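Long-range contacts in Rab GDP-dissociation inhibitor (Saccharomyces cerevisiae, PDB 2BCG), which inhibits GDP release from the Rab GTPase Sec4, is essential to yeast secretion and extracts GDP-bound Ypt7 from vacuolar membranes: residues R309-I314 / T368-D373; L171-N176 / P211-F216. All coordinates share one frame; numbering follows the deposited sequence. Where two conformers were deposited one is given.

Contact 1: R309-I314 / T368-D373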
loop_
_atom_site.group_PDB
_atom_site.type_symbol
_atom_site.label_atom_id
_atom_site.label_comp_id
_atom_site.label_asym_id
_atom_site.label_seq_id
_atom_site.Cartn_x
_atom_site.Cartn_y
_atom_site.Cartn_z
ATOM N N ARG A 309 3.202 3.329 24.022
ATOM C CA ARG A 309 3.704 4.317 23.095
ATOM C C ARG A 309 4.822 3.634 22.320
ATOM O O ARG A 309 5.643 2.913 22.900
ATOM C CB ARG A 309 4.330 5.513 23.821
ATOM C CG ARG A 309 3.334 6.448 24.491
ATOM C CD ARG A 309 4.019 7.756 24.893
ATOM N NE ARG A 309 5.213 7.554 25.728
ATOM C CZ ARG A 309 6.279 8.365 25.750
ATOM N NH1 ARG A 309 6.342 9.418 24.943
ATOM N NH2 ARG A 309 7.292 8.106 26.571
ATOM N N VAL A 310 4.846 3.883 21.018
ATOM C CA VAL A 310 5.848 3.267 20.158
ATOM C C VAL A 310 6.789 4.338 19.658
ATOM O O VAL A 310 6.350 5.346 19.105
ATOM C CB VAL A 310 5.167 2.587 18.940
ATOM C CG1 VAL A 310 6.199 1.822 18.100
ATOM C CG2 VAL A 310 4.074 1.624 19.390
ATOM N N ILE A 311 8.097 4.114 19.826
ATOM C CA ILE A 311 9.063 5.045 19.227
ATOM C C ILE A 311 9.452 4.469 17.869
ATOM O O ILE A 311 9.683 3.230 17.757
ATOM C CB ILE A 311 10.305 5.309 20.113
ATOM C CG1 ILE A 311 11.258 6.299 19.441
ATOM C CG2 ILE A 311 10.981 4.010 20.522
ATOM C CD1 ILE A 311 12.305 6.901 20.377
ATOM N N ARG A 312 9.484 5.346 16.859
ATOM C CA ARG A 312 9.882 4.947 15.512
ATOM C C ARG A 312 10.951 5.914 15.026
ATOM O O ARG A 312 10.737 7.153 14.987
ATOM C CB ARG A 312 8.683 4.923 14.557
ATOM C CG ARG A 312 7.629 3.877 14.992
ATOM C CD ARG A 312 6.378 3.903 14.175
ATOM N NE ARG A 312 5.483 2.775 14.486
ATOM C CZ ARG A 312 4.208 2.881 14.892
ATOM N NH1 ARG A 312 3.629 4.057 15.031
ATOM N NH2 ARG A 312 3.488 1.777 15.094
ATOM N N ALA A 313 12.123 5.344 14.749
ATOM C CA ALA A 313 13.277 6.152 14.360
ATOM C C ALA A 313 13.574 5.774 12.923
ATOM O O ALA A 313 14.018 4.673 12.656
ATOM C CB ALA A 313 14.499 5.834 15.226
ATOM N N ILE A 314 13.356 6.714 12.020
ATOM C CA ILE A 314 13.612 6.521 10.613
ATOM C C ILE A 314 15.032 6.999 10.331
ATOM O O ILE A 314 15.355 8.187 10.501
ATOM C CB ILE A 314 12.585 7.313 9.759
ATOM C CG1 ILE A 314 11.141 6.875 10.071
ATOM C CG2 ILE A 314 12.936 7.252 8.260
ATOM C CD1 ILE A 314 10.117 7.878 9.535
ATOM N N THR A 368 10.068 0.144 18.777
ATOM C CA THR A 368 9.763 -0.693 19.922
ATOM C C THR A 368 8.755 0.053 20.776
ATOM O O THR A 368 8.553 1.267 20.608
ATOM C CB THR A 368 11.048 -1.001 20.734
ATOM O OG1 THR A 368 10.800 -2.079 21.655
ATOM C CG2 THR A 368 11.534 0.259 21.480
ATOM N N ILE A 369 8.094 -0.697 21.645
ATOM C CA ILE A 369 7.256 -0.117 22.675
ATOM C C ILE A 369 8.191 0.457 23.761
ATOM O O ILE A 369 9.099 -0.220 24.255
ATOM C CB ILE A 369 6.379 -1.232 23.281
ATOM C CG1 ILE A 369 5.349 -1.748 22.263
ATOM C CG2 ILE A 369 5.730 -0.781 24.600
ATOM C CD1 ILE A 369 4.452 -0.700 21.677
ATOM N N ILE A 370 7.995 1.729 24.067
ATOM C CA ILE A 370 8.807 2.433 25.045
ATOM C C ILE A 370 8.591 1.813 26.423
ATOM O O ILE A 370 7.444 1.597 26.838
ATOM C CB ILE A 370 8.456 3.942 25.021
ATOM C CG1 ILE A 370 8.947 4.593 23.734
ATOM C CG2 ILE A 370 9.065 4.708 26.230
ATOM C CD1 ILE A 370 8.300 5.942 23.473
ATOM N N GLU A 371 9.692 1.526 27.119
ATOM C CA GLU A 371 9.605 1.025 28.513
ATOM C C GLU A 371 10.469 1.810 29.498
ATOM O O GLU A 371 10.522 1.463 30.689
ATOM C CB GLU A 371 9.889 -0.476 28.605
ATOM C CG GLU A 371 11.305 -0.876 28.170
ATOM C CD GLU A 371 11.513 -2.372 28.230
ATOM O OE1 GLU A 371 12.341 -2.827 29.077
ATOM O OE2 GLU A 371 10.845 -3.087 27.449
ATOM N N THR A 372 11.151 2.851 29.032
ATOM C CA THR A 372 11.962 3.667 29.947
ATOM C C THR A 372 11.612 5.151 29.828
ATOM O O THR A 372 10.742 5.555 29.038
ATOM C CB THR A 372 13.491 3.530 29.718
ATOM O OG1 THR A 372 13.893 4.325 28.600
ATOM C CG2 THR A 372 13.901 2.070 29.534
ATOM N N ASP A 373 12.328 5.955 30.595
ATOM C CA ASP A 373 12.060 7.377 30.597
ATOM C C ASP A 373 12.923 8.130 29.612
ATOM O O ASP A 373 12.793 9.345 29.474
ATOM C CB ASP A 373 12.213 7.915 32.016
ATOM C CG ASP A 373 11.227 7.255 32.986
ATOM O OD1 ASP A 373 10.022 7.121 32.650
ATOM O OD2 ASP A 373 11.658 6.846 34.084
HETATM O O HOH W 1 4.841 2.426 26.253
#
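Ile370 lies against both Arg309 and Ile311. Its CD1 sits 3.8 Å above the centre of the Arg309 guanidinium, covering one face, and its CG2 approaches Arg309 NH2. A chi3 of -54° bends the arginine chain at NE. CG1 of Ile370 packs 3.8 Å from Ile311 CG2, the two side chains crossing at about a right angle; that same methyl of Ile311 also meets CG2 of Thr368. Val310 and Ile369 point to the other face of the sheet, where Val310 CG2 and Ile369 CD1 are tight at 3.3 Å, although Ile369 was modelled in two conformers and the closeness is doubtful.

Behind these side chains is an antiparallel pairing inside the mixed sheet, where strand 303-317 runs between 362-369 and 391-402. Ile311 and Thr368 form a hydrogen-bonded pair: Ile311 N gives to Thr368 O at 3.0 Å, and Thr368 N to Ile311 O at 3.3 Å. Val310 and Ile369 form the non-hydrogen-bonded pair next to it. Ile370 N then reaches Arg309 O at 2.9 Å, nearly straight at 169°. One water continues the ladder, accepting from Arg309 N and donating to Ile370 O. Farther out, Thr368 OG1 bonds to Asp344 O, and Pro375 of helix 375-378 touches both Ile311 and Ile370.

Contact 2: L171-N176 / P211-F216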
loop_
_atom_site.group_PDB
_atom_site.type_symbol
_atom_site.label_atom_id
_atom_site.label_comp_id
_atom_site.label_asym_id
_atom_site.label_seq_id
_atom_site.Cartn_x
_atom_site.Cartn_y
_atom_site.Cartn_z
ATOM N N LEU A 171 -1.562 -33.773 22.659
ATOM C CA LEU A 171 -1.645 -32.351 22.936
ATOM C C LEU A 171 -2.985 -31.778 22.489
ATOM O O LEU A 171 -3.550 -32.193 21.469
ATOM C CB LEU A 171 -0.486 -31.606 22.259
ATOM C CG LEU A 171 0.906 -31.867 22.842
ATOM C CD1 LEU A 171 1.960 -31.329 21.880
ATOM C CD2 LEU A 171 1.056 -31.228 24.208
ATOM N N ASP A 172 -3.481 -30.831 23.273
ATOM C CA ASP A 172 -4.690 -30.114 22.928
ATOM C C ASP A 172 -4.412 -28.609 22.813
ATOM O O ASP A 172 -4.090 -27.944 23.808
ATOM C CB ASP A 172 -5.783 -30.389 23.961
ATOM C CG ASP A 172 -7.129 -29.845 23.534
ATOM O OD1 ASP A 172 -8.038 -30.676 23.292
ATOM O OD2 ASP A 172 -7.283 -28.598 23.445
ATOM N N LEU A 173 -4.580 -28.077 21.604
ATOM C CA LEU A 173 -4.206 -26.684 21.317
ATOM C C LEU A 173 -4.968 -25.645 22.125
ATOM O O LEU A 173 -4.504 -24.513 22.286
ATOM C CB LEU A 173 -4.267 -26.386 19.805
ATOM C CG LEU A 173 -3.372 -27.226 18.883
ATOM C CD1 LEU A 173 -3.500 -26.722 17.461
ATOM C CD2 LEU A 173 -1.905 -27.218 19.324
ATOM N N ASP A 174 -6.128 -26.031 22.661
ATOM C CA ASP A 174 -6.930 -25.121 23.466
ATOM C C ASP A 174 -6.698 -25.316 24.964
ATOM O O ASP A 174 -6.731 -24.358 25.729
ATOM C CB ASP A 174 -8.418 -25.300 23.136
ATOM C CG ASP A 174 -8.740 -24.978 21.684
ATOM O OD1 ASP A 174 -8.489 -23.816 21.268
ATOM O OD2 ASP A 174 -9.253 -25.883 20.979
ATOM N N LYS A 175 -6.453 -26.553 25.375
ATOM C CA LYS A 175 -6.298 -26.877 26.797
ATOM C C LYS A 175 -4.855 -26.813 27.294
ATOM O O LYS A 175 -4.604 -26.608 28.483
ATOM C CB LYS A 175 -6.905 -28.255 27.096
ATOM C CG LYS A 175 -8.424 -28.321 26.896
ATOM C CD LYS A 175 -8.910 -29.748 27.067
ATOM C CE LYS A 175 -10.354 -29.924 26.621
ATOM N NZ LYS A 175 -11.352 -29.490 27.657
ATOM N N ASN A 176 -3.906 -27.004 26.388
ATOM C CA ASN A 176 -2.488 -26.938 26.747
ATOM C C ASN A 176 -1.957 -25.534 26.456
ATOM O O ASN A 176 -2.350 -24.937 25.462
ATOM C CB ASN A 176 -1.688 -27.959 25.943
ATOM C CG ASN A 176 -1.856 -29.398 26.441
ATOM O OD1 ASN A 176 -2.230 -30.294 25.666
ATOM N ND2 ASN A 176 -1.522 -29.637 27.709
ATOM N N PRO A 211 -3.168 -20.419 25.990
ATOM C CA PRO A 211 -3.471 -21.535 25.096
ATOM C C PRO A 211 -2.568 -21.578 23.861
ATOM O O PRO A 211 -2.252 -20.533 23.285
ATOM C CB PRO A 211 -4.912 -21.257 24.666
ATOM C CG PRO A 211 -5.503 -20.597 25.847
ATOM C CD PRO A 211 -4.407 -19.774 26.474
ATOM N N ALA A 212 -2.159 -22.777 23.477
ATOM C CA ALA A 212 -1.197 -22.972 22.402
ATOM C C ALA A 212 -1.692 -22.549 21.015
ATOM O O ALA A 212 -0.888 -22.145 20.165
ATOM C CB ALA A 212 -0.753 -24.424 22.376
ATOM N N ARG A 213 -3.008 -22.639 20.794
ATOM C CA ARG A 213 -3.602 -22.475 19.461
ATOM C C ARG A 213 -3.059 -21.280 18.634
ATOM O O ARG A 213 -2.605 -21.498 17.501
ATOM C CB ARG A 213 -5.147 -22.435 19.560
ATOM C CG ARG A 213 -5.875 -21.977 18.283
ATOM C CD ARG A 213 -6.422 -23.141 17.464
ATOM N NE ARG A 213 -7.333 -24.017 18.205
ATOM C CZ ARG A 213 -7.602 -25.262 17.828
ATOM N NH1 ARG A 213 -7.056 -25.740 16.717
ATOM N NH2 ARG A 213 -8.417 -26.026 18.542
ATOM N N PRO A 214 -3.144 -20.032 19.173
ATOM C CA PRO A 214 -2.637 -18.837 18.446
ATOM C C PRO A 214 -1.157 -18.922 18.103
ATOM O O PRO A 214 -0.776 -18.543 17.010
ATOM C CB PRO A 214 -2.867 -17.675 19.413
ATOM C CG PRO A 214 -3.237 -18.298 20.714
ATOM C CD PRO A 214 -3.751 -19.666 20.462
ATOM N N SER A 215 -0.338 -19.399 19.039
ATOM C CA SER A 215 1.080 -19.656 18.746
ATOM C C SER A 215 1.265 -20.708 17.647
ATOM O O SER A 215 2.091 -20.524 16.751
ATOM C CB SER A 215 1.852 -20.068 20.017
ATOM O OG SER A 215 1.823 -19.051 20.998
ATOM N N PHE A 216 0.506 -21.809 17.715
ATOM C CA PHE A 216 0.561 -22.858 16.704
ATOM C C PHE A 216 0.263 -22.276 15.319
ATOM O O PHE A 216 0.992 -22.525 14.347
ATOM C CB PHE A 216 -0.462 -23.972 17.028
ATOM C CG PHE A 216 -0.439 -25.119 16.049
ATOM C CD1 PHE A 216 -1.207 -25.078 14.880
ATOM C CD2 PHE A 216 0.351 -26.248 16.291
ATOM C CE1 PHE A 216 -1.169 -26.138 13.968
ATOM C CE2 PHE A 216 0.387 -27.311 15.380
ATOM C CZ PHE A 216 -0.368 -27.251 14.224
#
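Apolar contact centres on Leu173, which reaches from the loop before helix 178-184 to the first turn of helix 212-229. Its CD1 lies over the face of the Phe216 ring, 3.9 Å from the centroid and 19° off the normal, a CH-pi contact. CD2 meets the same ring at CD2 of Phe216. In Phe216, chi1 of -178° sets CG anti to the backbone N, and CG is the ring atom closest to Leu173 CD1, 3.7 Å away; Trp156 and Tyr160 meet that ring too.

In the salt bridge, Arg213 grips the Asp174 carboxylate side-on with two nitrogens. Arg213 NH2 donates to Asp174 OD2 at 2.6 Å, and NE to Asp174 OD1 at 3.3 Å. Both oxygens lie near the guanidinium plane, yet the nitrogens approach from above the carboxylate, the two planes being 48° apart. Leu173 CB sits over the centre of one guanidinium face, while NH1 forms a second salt bridge, to Glu162. An alanine in place of Arg213 would probably leave Asp174 and Glu162 without their shared cation and take away the flat group over Leu173 CB.

Backbone bonds join the two segments: Arg213 N gives to Leu173 O at 2.8 Å and Ala212 N to Asn176 O at 2.9 Å. Within the loop, Asp172 OD2 accepts from Asp174 N, an Asx turn, and also from Lys175 N on the opposite face of its carboxylate.

Loop carbonyls thus take up the N-H groups of Ala212 and Arg213, where the chain enters helix 212-229, and a cation between two carboxylates is likely to have its positive charge well balanced.

Contact 2 closes before contact 1 opens along the chain, and the two do not touch: their centres are 31 Å apart and their nearest atoms about 18 Å. They belong to different parts of the molecule. Contact 1 joins two strands of the mixed sheet, whereas contact 2 ties a loop to helix 212-229 in the helical region that holds the lipid. There the side chain of Phe216 is about 8 Å from a bound geranylgeranyl group, and the same helix carries Cys223, Val226 and Ala227, which line the lipid pocket. Phe216 also touches Ile157, a pocket residue, consistent with a second-shell place for contact 2, while contact 1 contributes none of the lipid-lining residues.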